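Local coordinates for protein acyl-coa oxidase (Arabidopsis thaliana, PDB 1W07) that oxidises long- and medium-chain acyl-CoAs to 2-trans-enoyl-CoAs with FAD and molecular oxygen, releasing hydrogen peroxide, in peroxisomal fatty-acid breakdown, at residues B[151-156]-B[160-165]; B[171-176]-B[186-191]; B[206-211]-B[240-245]; B[259-262]-B[266-269]. The protein carries 1 engineered substitution. All coordinates share one frame; numbering follows the deposited sequence.

Contact 1 of 4, residues B[151-156]-B[160-165]; sequences TTATLD and DEFVIH. Engineered in segment 151-156: L155 (natural residue Phe).
L155, an engineered replacement of the natural Phe, lays its CD1 methyl squarely over the ring of F162, 4.1 Å from the centroid and only 5° off the ring normal. This CH-pi contact joins two strands of a beta hairpin in the acyl-CoA dehydrogenase middle domain. L155 holds CG anti to its own nitrogen (chi1 179°), which carries the branch across to its non-hydrogen-bonded partner, while F162 CE2 comes within 3.7 Å of L155 CB. The same ring meets F204 edge-to-face, and V261 covers it further. A serine in place of F162 would probably strip L155 CD1 of its aromatic support and open a gap beside V261. D156 faces two residues at once: its carbonyl receives E161 N at 3.3 Å and, in a weak, bent bond, D160 N, as in a G1 beta bulge. In return D156 N reaches E161 O at 2.7 Å. The D156 carboxylate turns to a salt bridge with R248. On that side a water joins the hydroxyls of T152 and T154 and donates to V163 O. The hairpin is thus two-sided: A153, L155, F162 and I164 line the buried face, while the other is mainly polar, with V163 among its hydroxyl and charged groups.

Contact 2 of 4, residues B[171-176]-B[186-191]; sequences ASKWWP and AVVYAR. With FAD (flavin-adenine dinucleotide), chain I.
The ammonium NZ of K173 is gripped by three oxygens, of which Y189 O, at 2.7 Å, belongs to the facing strand 185-194. The other two are E139 OE2, in a salt bridge, and Q137 O. This buried lysine illustrates how two sheets of the beta-rich acyl-CoA dehydrogenase middle domain can be tied by one side chain, since strand 173-174 belongs to a small antiparallel sheet and strand 185-194 to the larger mixed one. A bend at chi2 (-56°) starts the chain across, and its outer half then runs extended. NZ arrives in the plane of the Y189 carbonyl, with a C=O...N angle of 154°. On the way CE brushes V188 CG1 at 3.8 Å, crossing it obliquely. The E139 carboxylate probably balances the buried charge. Beyond the lysine the segment turns to the flavin. The W175 indole has W174 NE1 over one face and the dimethylated end of the isoalloxazine over the opposite face, with FAD C8 3.6 Å above the indole plane. H402 of the second subunit also meets the W175 ring, so the flavin site adjoins the dimer interface. W175 O approaches FAD N5 to 3.4 Å, and P176 CA lies 3.5 Å from FAD O4.

Contact 3 of 4, residues B[206-211]-B[240-245]; sequences VQLRSL and GFLMFD
The phenyl ring of F244 is approached at CE2 by V206 CG1, 4.1 Å away, and more distantly by L208 CD2, at 4.4 Å. Both methyls come in obliquely. One face of the ring is taken by L242 of its own strand, whose CD1 stands 4.2 Å above the plane and toward the rim. Another flat group, the Q207 amide, serves segment 206-211 itself: NE2 donates to R209 O at 3.0 Å, nearly in its own amide plane but well above that of the carbonyl. The closest touch is between two leucines, L208 CD2 meeting L242 CD2 at 3.6 Å as the side chains cross, with L242 CD1 a little farther off. L208 starts with CG beside its own nitrogen (chi1 -51°), and this swings the branch over to L242. The example is one of cohesion by apolar contact, four buried side chains meeting between two backbones too far apart to pair, L208 CA and L242 CA, the nearest such atoms, being 9.0 Å apart. Strand 240-244 shows the usual alternation. L242 and F244 face inward, whereas F241 and M243 turn the other way and meet F630 of the second subunit, F241 edge-to-face. On the inner side V188 of strand 185-194 touches both V206 and F244, I220 of strand 220-224 packs on L242 and F244, and I164 of strand 161-165 adjoins F244. The cluster therefore fills the interior between the mixed sheet, represented by strands 161-165, 185-194 and 197-207, and the small antiparallel sheet of strands 173-174, 240-244 and 220-224.

Contact 4 of 4, residues B[259-262]-B[266-269]; sequences SKVT and EYVP
S259 OG and Y267 OH meet at 2.8 Å across the inner face of a small beta hairpin, in a hydrogen bond for which either hydroxyl could be the donor. With CG anti to its nitrogen (chi1 -177°), Y267 passes V261, whose CG2 lies 4.3 Å from Y267 CD1, and its OH arrives at the serine. This is the packed side: Y199 stacks on the tyrosine ring, H202 NE2 bonds its hydroxyl, and V261 is buried against L192 and M254. The opposite side is looser and faces outward. There K260 and V268 form a hydrogen-bonded pair, K260 N to V268 O and V268 N to K260 O both measuring 2.9 Å, but the lysine end bends away to M256 O, and the exposed V268 touches T262 CG2 through CG2 at 4.0 Å. Near the turn, T262 N donates to E266 O, while T262 OG1 accepts from E266 N at 3.1 Å and from E264 N. A valine in place of T262 would probably leave those two amides without their acceptor and allow the turn to flex. Backbone bonds and the T262 hydroxyl thus hold the exposed edge and turn, whereas against the mixed sheet a hydroxyl pair is set among aromatic and aliphatic groups.

How the contacts relate
From the N terminus the four contacts follow in series, none nesting within or crossing another. Contact 1 closes a three-residue turn, contact 2 a nine-residue excursion, contact 3 one of twenty-eight residues, and contact 4 a second three-residue turn. They are nevertheless interwoven in space. Strand 152-156 lies beside strand 185-194, T151 and A153 pairing with R191, which links contacts 1 and 2. I164 and H165 of contact 1 also lie against F244 of contact 3. Contacts 2 and 3 are doubly joined, through A186 with V206 in the mixed sheet and K173 with L242 in the small one. Contact 4 touches only contact 1, V261 against L155. Contacts 2 and 3 alone reach the second subunit.

Contact 1 of 4, residues B[151-156]-B[160-165]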
# COMPACT_ATOMS: atom_id res chain seq x y z
N THR B 151 -0.99 -29.04 16.27
CA THR B 151 0.10 -30.00 16.36
C THR B 151 0.17 -30.54 17.79
O THR B 151 0.03 -29.79 18.76
CB THR B 151 1.45 -29.36 15.96
OG1 THR B 151 1.35 -28.89 14.61
CG2 THR B 151 2.60 -30.39 16.04
N THR B 152 0.36 -31.85 17.93
CA THR B 152 0.42 -32.45 19.25
C THR B 152 1.77 -33.05 19.58
O THR B 152 2.52 -33.45 18.69
CB THR B 152 -0.65 -33.55 19.41
OG1 THR B 152 -0.46 -34.54 18.40
CG2 THR B 152 -2.03 -32.97 19.26
N ALA B 153 2.07 -33.10 20.88
CA ALA B 153 3.30 -33.68 21.39
C ALA B 153 2.89 -34.59 22.56
O ALA B 153 2.70 -34.12 23.68
CB ALA B 153 4.26 -32.59 21.85
N THR B 154 2.73 -35.88 22.28
CA THR B 154 2.31 -36.84 23.31
C THR B 154 3.47 -37.69 23.81
O THR B 154 4.18 -38.32 23.02
CB THR B 154 1.21 -37.77 22.76
OG1 THR B 154 0.26 -37.00 22.00
CG2 THR B 154 0.47 -38.48 23.92
N LEU B 155 3.66 -37.71 25.12
CA LEU B 155 4.76 -38.47 25.71
C LEU B 155 4.52 -39.98 25.64
O LEU B 155 3.39 -40.44 25.76
CB LEU B 155 4.97 -38.07 27.17
CG LEU B 155 6.09 -38.84 27.90
CD1 LEU B 155 7.43 -38.55 27.24
CD2 LEU B 155 6.10 -38.45 29.37
N ASP B 156 5.60 -40.72 25.44
CA ASP B 156 5.56 -42.18 25.37
C ASP B 156 6.49 -42.70 26.47
O ASP B 156 7.68 -42.89 26.24
CB ASP B 156 6.06 -42.68 24.01
CG ASP B 156 5.91 -44.18 23.85
OD1 ASP B 156 6.03 -44.90 24.86
OD2 ASP B 156 5.69 -44.65 22.71
N ASP B 160 10.28 -43.23 26.56
CA ASP B 160 10.82 -41.96 27.03
C ASP B 160 11.01 -40.99 25.86
O ASP B 160 12.05 -40.33 25.73
CB ASP B 160 12.14 -42.19 27.76
CG ASP B 160 12.57 -40.99 28.57
OD1 ASP B 160 11.71 -40.38 29.24
OD2 ASP B 160 13.78 -40.66 28.55
N GLU B 161 10.00 -40.91 25.00
CA GLU B 161 10.04 -40.03 23.84
C GLU B 161 8.74 -39.24 23.67
O GLU B 161 7.69 -39.63 24.18
CB GLU B 161 10.28 -40.84 22.56
CG GLU B 161 11.56 -41.65 22.53
CD GLU B 161 11.76 -42.34 21.19
OE1 GLU B 161 10.93 -43.21 20.84
OE2 GLU B 161 12.74 -42.02 20.49
N PHE B 162 8.82 -38.13 22.96
CA PHE B 162 7.63 -37.33 22.69
C PHE B 162 7.23 -37.60 21.25
O PHE B 162 8.05 -37.51 20.34
CB PHE B 162 7.92 -35.84 22.87
CG PHE B 162 7.62 -35.33 24.24
CD1 PHE B 162 8.64 -34.91 25.09
CD2 PHE B 162 6.31 -35.26 24.69
CE1 PHE B 162 8.36 -34.43 26.36
CE2 PHE B 162 6.02 -34.79 25.96
CZ PHE B 162 7.04 -34.37 26.79
N VAL B 163 5.97 -37.97 21.04
CA VAL B 163 5.48 -38.24 19.70
C VAL B 163 4.84 -36.97 19.13
O VAL B 163 3.74 -36.60 19.53
CB VAL B 163 4.43 -39.36 19.70
CG1 VAL B 163 3.90 -39.59 18.29
CG2 VAL B 163 5.03 -40.65 20.28
N ILE B 164 5.54 -36.31 18.21
CA ILE B 164 5.04 -35.08 17.57
C ILE B 164 4.22 -35.50 16.36
O ILE B 164 4.70 -36.28 15.53
CB ILE B 164 6.20 -34.19 17.09
CG1 ILE B 164 7.25 -34.06 18.20
CG2 ILE B 164 5.67 -32.82 16.65
CD1 ILE B 164 6.74 -33.40 19.49
N HIS B 165 2.99 -35.00 16.25
CA HIS B 165 2.14 -35.37 15.12
C HIS B 165 1.28 -34.23 14.57
O HIS B 165 0.87 -33.33 15.31
CB HIS B 165 1.23 -36.54 15.52
CG HIS B 165 0.51 -37.16 14.36
ND1 HIS B 165 1.16 -37.75 13.30
CD2 HIS B 165 -0.82 -37.30 14.11
CE1 HIS B 165 0.27 -38.23 12.45
NE2 HIS B 165 -0.94 -37.96 12.91
O HOH W 1 1.22 -36.39 19.37

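Contact 2 of 4, residues B[171-176]-B[186-191]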
# COMPACT_ATOMS: atom_id res chain seq x y z
N ALA B 171 -3.14 -28.43 10.44
CA ALA B 171 -2.24 -28.45 11.59
C ALA B 171 -0.80 -28.27 11.10
O ALA B 171 0.11 -28.07 11.90
CB ALA B 171 -2.39 -29.77 12.35
N SER B 172 -0.61 -28.37 9.80
CA SER B 172 0.73 -28.23 9.21
C SER B 172 1.35 -26.87 9.55
O SER B 172 0.69 -25.84 9.48
CB SER B 172 0.64 -28.37 7.68
OG SER B 172 -0.01 -29.57 7.31
N LYS B 173 2.63 -26.88 9.90
CA LYS B 173 3.34 -25.63 10.22
C LYS B 173 3.38 -24.88 8.90
O LYS B 173 3.54 -25.50 7.84
CB LYS B 173 4.76 -25.90 10.73
CG LYS B 173 4.78 -26.61 12.07
CD LYS B 173 3.99 -25.80 13.09
CE LYS B 173 3.90 -26.52 14.43
NZ LYS B 173 3.13 -25.75 15.46
N TRP B 174 3.25 -23.57 8.95
CA TRP B 174 3.20 -22.77 7.73
C TRP B 174 3.65 -21.34 8.03
O TRP B 174 3.10 -20.69 8.92
CB TRP B 174 1.75 -22.79 7.22
CG TRP B 174 1.53 -22.28 5.82
CD1 TRP B 174 1.40 -20.97 5.43
CD2 TRP B 174 1.47 -23.06 4.63
NE1 TRP B 174 1.27 -20.90 4.08
CE2 TRP B 174 1.31 -22.17 3.55
CE3 TRP B 174 1.55 -24.44 4.36
CZ2 TRP B 174 1.22 -22.60 2.22
CZ3 TRP B 174 1.47 -24.87 3.05
CH2 TRP B 174 1.30 -23.95 1.99
N TRP B 175 4.67 -20.89 7.29
CA TRP B 175 5.30 -19.57 7.37
C TRP B 175 6.71 -19.48 7.98
O TRP B 175 7.46 -18.55 7.65
CB TRP B 175 4.40 -18.53 8.09
CG TRP B 175 3.40 -17.90 7.17
CD1 TRP B 175 2.05 -18.06 7.20
CD2 TRP B 175 3.70 -17.14 5.99
NE1 TRP B 175 1.48 -17.45 6.09
CE2 TRP B 175 2.47 -16.88 5.34
CE3 TRP B 175 4.88 -16.66 5.42
CZ2 TRP B 175 2.40 -16.17 4.14
CZ3 TRP B 175 4.81 -15.95 4.22
CH2 TRP B 175 3.58 -15.71 3.60
N PRO B 176 7.10 -20.41 8.87
CA PRO B 176 8.42 -20.33 9.47
C PRO B 176 9.60 -20.01 8.54
O PRO B 176 9.90 -20.76 7.61
CB PRO B 176 8.56 -21.68 10.16
CG PRO B 176 7.15 -21.89 10.69
CD PRO B 176 6.34 -21.55 9.44
N ALA B 186 14.61 -27.34 14.65
CA ALA B 186 13.62 -26.31 14.90
C ALA B 186 12.95 -26.43 16.24
O ALA B 186 12.82 -27.52 16.80
CB ALA B 186 12.57 -26.33 13.81
N VAL B 187 12.53 -25.29 16.77
CA VAL B 187 11.78 -25.32 18.01
C VAL B 187 10.32 -25.42 17.57
O VAL B 187 9.77 -24.47 16.99
CB VAL B 187 11.99 -24.05 18.85
CG1 VAL B 187 11.01 -24.03 20.01
CG2 VAL B 187 13.41 -24.01 19.37
N VAL B 188 9.70 -26.57 17.79
CA VAL B 188 8.31 -26.78 17.41
C VAL B 188 7.34 -26.59 18.58
O VAL B 188 7.59 -27.08 19.68
CB VAL B 188 8.09 -28.19 16.82
CG1 VAL B 188 6.60 -28.38 16.42
CG2 VAL B 188 9.04 -28.41 15.62
N TYR B 189 6.25 -25.87 18.34
CA TYR B 189 5.25 -25.63 19.38
C TYR B 189 4.02 -26.49 19.12
O TYR B 189 3.46 -26.50 18.02
CB TYR B 189 4.90 -24.14 19.47
CG TYR B 189 6.04 -23.31 20.04
CD1 TYR B 189 7.07 -22.87 19.22
CD2 TYR B 189 6.13 -23.06 21.41
CE1 TYR B 189 8.18 -22.20 19.75
CE2 TYR B 189 7.24 -22.40 21.95
CZ TYR B 189 8.26 -21.97 21.11
OH TYR B 189 9.38 -21.38 21.64
N ALA B 190 3.61 -27.23 20.14
CA ALA B 190 2.47 -28.12 20.04
C ALA B 190 1.82 -28.29 21.41
O ALA B 190 2.39 -27.91 22.43
CB ALA B 190 2.92 -29.49 19.51
N ARG B 191 0.63 -28.88 21.40
CA ARG B 191 -0.11 -29.12 22.63
C ARG B 191 0.59 -30.24 23.39
O ARG B 191 0.77 -31.34 22.86
CB ARG B 191 -1.54 -29.54 22.29
CG ARG B 191 -2.20 -28.68 21.21
CD ARG B 191 -3.71 -28.84 21.22
NE ARG B 191 -4.30 -28.17 22.37
CZ ARG B 191 -4.58 -26.87 22.42
NH1 ARG B 191 -4.36 -26.09 21.37
NH2 ARG B 191 -5.06 -26.34 23.54
PA FAD I . -5.43 -13.78 11.68
O1A FAD I . -5.04 -13.60 13.09
O2A FAD I . -6.16 -15.01 11.31
O5B FAD I . -6.28 -12.49 11.22
C5B FAD I . -6.89 -12.43 9.93
C4B FAD I . -7.92 -11.30 9.89
O4B FAD I . -8.88 -11.56 10.94
C3B FAD I . -7.28 -9.95 10.22
O3B FAD I . -8.05 -8.89 9.64
C2B FAD I . -7.37 -9.90 11.74
O2B FAD I . -7.45 -8.55 12.20
C1B FAD I . -8.75 -10.55 11.95
N9A FAD I . -8.86 -11.13 13.31
C8A FAD I . -8.32 -12.28 13.72
N7A FAD I . -8.63 -12.48 15.00
C5A FAD I . -9.37 -11.46 15.41
C6A FAD I . -9.99 -11.13 16.61
N6A FAD I . -9.81 -11.88 17.70
N1A FAD I . -10.75 -9.96 16.68
C2A FAD I . -10.88 -9.15 15.55
N3A FAD I . -10.27 -9.48 14.43
C4A FAD I . -9.53 -10.60 14.33
N1 FAD I . 5.27 -17.76 12.22
C2 FAD I . 6.19 -18.57 12.90
O2 FAD I . 5.79 -19.35 13.76
N3 FAD I . 7.55 -18.49 12.58
C4 FAD I . 7.99 -17.61 11.58
O4 FAD I . 9.19 -17.52 11.33
C4X FAD I . 7.07 -16.82 10.90
N5 FAD I . 7.48 -15.99 9.84
C5X FAD I . 6.57 -15.21 9.13
C6 FAD I . 6.98 -14.48 8.02
C7 FAD I . 6.05 -13.80 7.25
C7M FAD I . 6.54 -13.03 6.02
C8 FAD I . 4.70 -13.83 7.59
C8M FAD I . 3.65 -13.09 6.76
C9 FAD I . 4.29 -14.55 8.71
C9A FAD I . 5.21 -15.24 9.49
N10 FAD I . 4.81 -16.03 10.58
C10 FAD I . 5.72 -16.88 11.22
C1' FAD I . 3.39 -16.06 11.01
C2' FAD I . 3.05 -14.80 11.80
O2' FAD I . 3.97 -14.64 12.88
C3' FAD I . 1.62 -14.76 12.34
O3' FAD I . 1.39 -15.89 13.18
C4' FAD I . 0.57 -14.75 11.23
O4' FAD I . 1.02 -14.01 10.09
C5' FAD I . -0.72 -14.12 11.77
O5' FAD I . -1.66 -13.93 10.71
P FAD I . -3.01 -14.80 10.65
O1P FAD I . -3.05 -15.43 9.31
O2P FAD I . -3.08 -15.67 11.84
O3P FAD I . -4.13 -13.66 10.74

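Contact 3 of 4, residues B[206-211]-B[240-245]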
# COMPACT_ATOMS: atom_id res chain seq x y z
N VAL B 206 13.16 -30.24 17.60
CA VAL B 206 13.02 -31.35 16.67
C VAL B 206 14.00 -31.24 15.50
O VAL B 206 14.13 -30.17 14.91
CB VAL B 206 11.60 -31.41 16.08
CG1 VAL B 206 11.41 -32.69 15.31
CG2 VAL B 206 10.57 -31.26 17.20
N GLN B 207 14.68 -32.33 15.18
CA GLN B 207 15.62 -32.33 14.07
C GLN B 207 14.81 -32.61 12.82
O GLN B 207 14.03 -33.57 12.77
CB GLN B 207 16.71 -33.39 14.25
CG GLN B 207 17.60 -33.55 13.03
CD GLN B 207 18.86 -34.36 13.31
OE1 GLN B 207 18.96 -35.06 14.31
NE2 GLN B 207 19.83 -34.26 12.40
N LEU B 208 14.99 -31.77 11.81
CA LEU B 208 14.27 -31.86 10.55
C LEU B 208 15.06 -32.54 9.44
O LEU B 208 14.51 -33.33 8.67
CB LEU B 208 13.86 -30.45 10.10
CG LEU B 208 13.14 -29.60 11.16
CD1 LEU B 208 12.91 -28.18 10.62
CD2 LEU B 208 11.82 -30.27 11.55
N ARG B 209 16.34 -32.21 9.36
CA ARG B 209 17.20 -32.75 8.32
C ARG B 209 18.50 -33.33 8.86
O ARG B 209 19.04 -32.89 9.87
CB ARG B 209 17.55 -31.67 7.30
CG ARG B 209 16.36 -31.07 6.56
CD ARG B 209 16.82 -29.91 5.68
NE ARG B 209 15.70 -29.19 5.07
CZ ARG B 209 15.07 -29.56 3.97
NH1 ARG B 209 15.44 -30.66 3.32
NH2 ARG B 209 14.06 -28.83 3.51
N SER B 210 19.02 -34.31 8.13
CA SER B 210 20.27 -34.95 8.49
C SER B 210 21.42 -33.96 8.37
O SER B 210 21.44 -33.14 7.46
CB SER B 210 20.51 -36.14 7.57
OG SER B 210 21.89 -36.38 7.43
N LEU B 211 22.38 -34.05 9.29
CA LEU B 211 23.53 -33.17 9.25
C LEU B 211 24.62 -33.72 8.33
O LEU B 211 25.72 -33.17 8.27
CB LEU B 211 24.10 -32.99 10.67
CG LEU B 211 23.18 -32.32 11.69
CD1 LEU B 211 23.83 -32.37 13.06
CD2 LEU B 211 22.90 -30.88 11.27
N GLY B 240 8.53 -21.89 5.12
CA GLY B 240 8.04 -23.20 4.75
C GLY B 240 6.90 -23.81 5.50
O GLY B 240 6.26 -23.19 6.34
N PHE B 241 6.62 -25.05 5.14
CA PHE B 241 5.57 -25.79 5.81
C PHE B 241 6.25 -27.00 6.41
O PHE B 241 7.38 -27.34 6.05
CB PHE B 241 4.47 -26.17 4.81
CG PHE B 241 4.95 -26.99 3.66
CD1 PHE B 241 5.17 -28.36 3.79
CD2 PHE B 241 5.16 -26.39 2.42
CE1 PHE B 241 5.59 -29.12 2.69
CE2 PHE B 241 5.58 -27.14 1.32
CZ PHE B 241 5.80 -28.52 1.46
N LEU B 242 5.58 -27.65 7.35
CA LEU B 242 6.17 -28.81 8.01
C LEU B 242 5.09 -29.67 8.62
O LEU B 242 4.23 -29.17 9.35
CB LEU B 242 7.14 -28.35 9.11
CG LEU B 242 7.74 -29.41 10.06
CD1 LEU B 242 8.53 -30.43 9.27
CD2 LEU B 242 8.64 -28.71 11.07
N MET B 243 5.13 -30.96 8.33
CA MET B 243 4.15 -31.91 8.86
C MET B 243 4.93 -33.06 9.51
O MET B 243 5.99 -33.45 9.02
CB MET B 243 3.25 -32.46 7.74
CG MET B 243 2.41 -31.42 6.96
SD MET B 243 1.03 -32.14 5.99
CE MET B 243 1.91 -33.11 4.79
N PHE B 244 4.41 -33.58 10.62
CA PHE B 244 5.05 -34.69 11.30
C PHE B 244 4.13 -35.90 11.27
O PHE B 244 2.95 -35.79 11.61
CB PHE B 244 5.36 -34.34 12.75
CG PHE B 244 6.00 -33.00 12.94
CD1 PHE B 244 5.22 -31.85 13.01
CD2 PHE B 244 7.37 -32.89 13.08
CE1 PHE B 244 5.80 -30.61 13.21
CE2 PHE B 244 7.97 -31.65 13.28
CZ PHE B 244 7.18 -30.51 13.35
N ASP B 245 4.64 -37.06 10.86
CA ASP B 245 3.84 -38.28 10.85
C ASP B 245 4.33 -39.09 12.05
O ASP B 245 5.16 -39.99 11.91
CB ASP B 245 4.05 -39.08 9.56
CG ASP B 245 3.10 -40.27 9.44
OD1 ASP B 245 2.46 -40.59 10.46
OD2 ASP B 245 2.98 -40.86 8.35

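Contact 4 of 4, residues B[259-262]-B[266-269]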
# COMPACT_ATOMS: atom_id res chain seq x y z
N SER B 259 8.45 -25.66 32.78
CA SER B 259 7.57 -26.82 32.86
C SER B 259 8.36 -28.10 32.61
O SER B 259 9.06 -28.21 31.61
CB SER B 259 6.45 -26.72 31.81
OG SER B 259 5.70 -25.52 31.94
N LYS B 260 8.24 -29.05 33.52
CA LYS B 260 8.94 -30.32 33.40
C LYS B 260 7.97 -31.48 33.19
O LYS B 260 6.78 -31.37 33.47
CB LYS B 260 9.78 -30.61 34.65
CG LYS B 260 11.06 -29.79 34.80
CD LYS B 260 10.80 -28.37 35.27
CE LYS B 260 12.03 -27.78 35.95
NZ LYS B 260 13.26 -27.81 35.10
N VAL B 261 8.51 -32.59 32.69
CA VAL B 261 7.75 -33.80 32.45
C VAL B 261 8.64 -34.96 32.85
O VAL B 261 9.51 -35.39 32.08
CB VAL B 261 7.37 -33.96 30.96
CG1 VAL B 261 6.72 -35.32 30.74
CG2 VAL B 261 6.43 -32.84 30.54
N THR B 262 8.44 -35.45 34.08
CA THR B 262 9.23 -36.55 34.63
C THR B 262 9.23 -37.78 33.73
O THR B 262 8.46 -37.87 32.78
CB THR B 262 8.68 -36.99 35.99
OG1 THR B 262 7.47 -37.73 35.80
CG2 THR B 262 8.40 -35.77 36.87
N GLU B 266 4.78 -37.25 34.44
CA GLU B 266 4.14 -36.31 35.33
C GLU B 266 4.47 -34.88 34.93
O GLU B 266 5.64 -34.53 34.75
CB GLU B 266 4.60 -36.54 36.77
CG GLU B 266 4.09 -37.83 37.39
CD GLU B 266 2.58 -37.88 37.47
OE1 GLU B 266 1.98 -36.89 37.95
OE2 GLU B 266 1.99 -38.91 37.07
N TYR B 267 3.44 -34.05 34.77
CA TYR B 267 3.63 -32.65 34.41
C TYR B 267 3.87 -31.89 35.70
O TYR B 267 2.97 -31.79 36.53
CB TYR B 267 2.39 -32.10 33.71
CG TYR B 267 2.56 -30.66 33.24
CD1 TYR B 267 3.25 -30.38 32.07
CD2 TYR B 267 2.05 -29.59 33.98
CE1 TYR B 267 3.44 -29.06 31.64
CE2 TYR B 267 2.24 -28.27 33.56
CZ TYR B 267 2.93 -28.02 32.39
OH TYR B 267 3.12 -26.73 31.95
N VAL B 268 5.07 -31.34 35.86
CA VAL B 268 5.40 -30.60 37.07
C VAL B 268 6.00 -29.21 36.78
O VAL B 268 7.10 -29.10 36.24
CB VAL B 268 6.40 -31.38 37.94
CG1 VAL B 268 6.50 -30.74 39.31
CG2 VAL B 268 5.97 -32.85 38.05
N PRO B 269 5.27 -28.14 37.14
CA PRO B 269 5.75 -26.77 36.92
C PRO B 269 7.04 -26.53 37.70
O PRO B 269 7.18 -27.02 38.82
CB PRO B 269 4.60 -25.92 37.44
CG PRO B 269 3.40 -26.76 37.15
CD PRO B 269 3.87 -28.13 37.60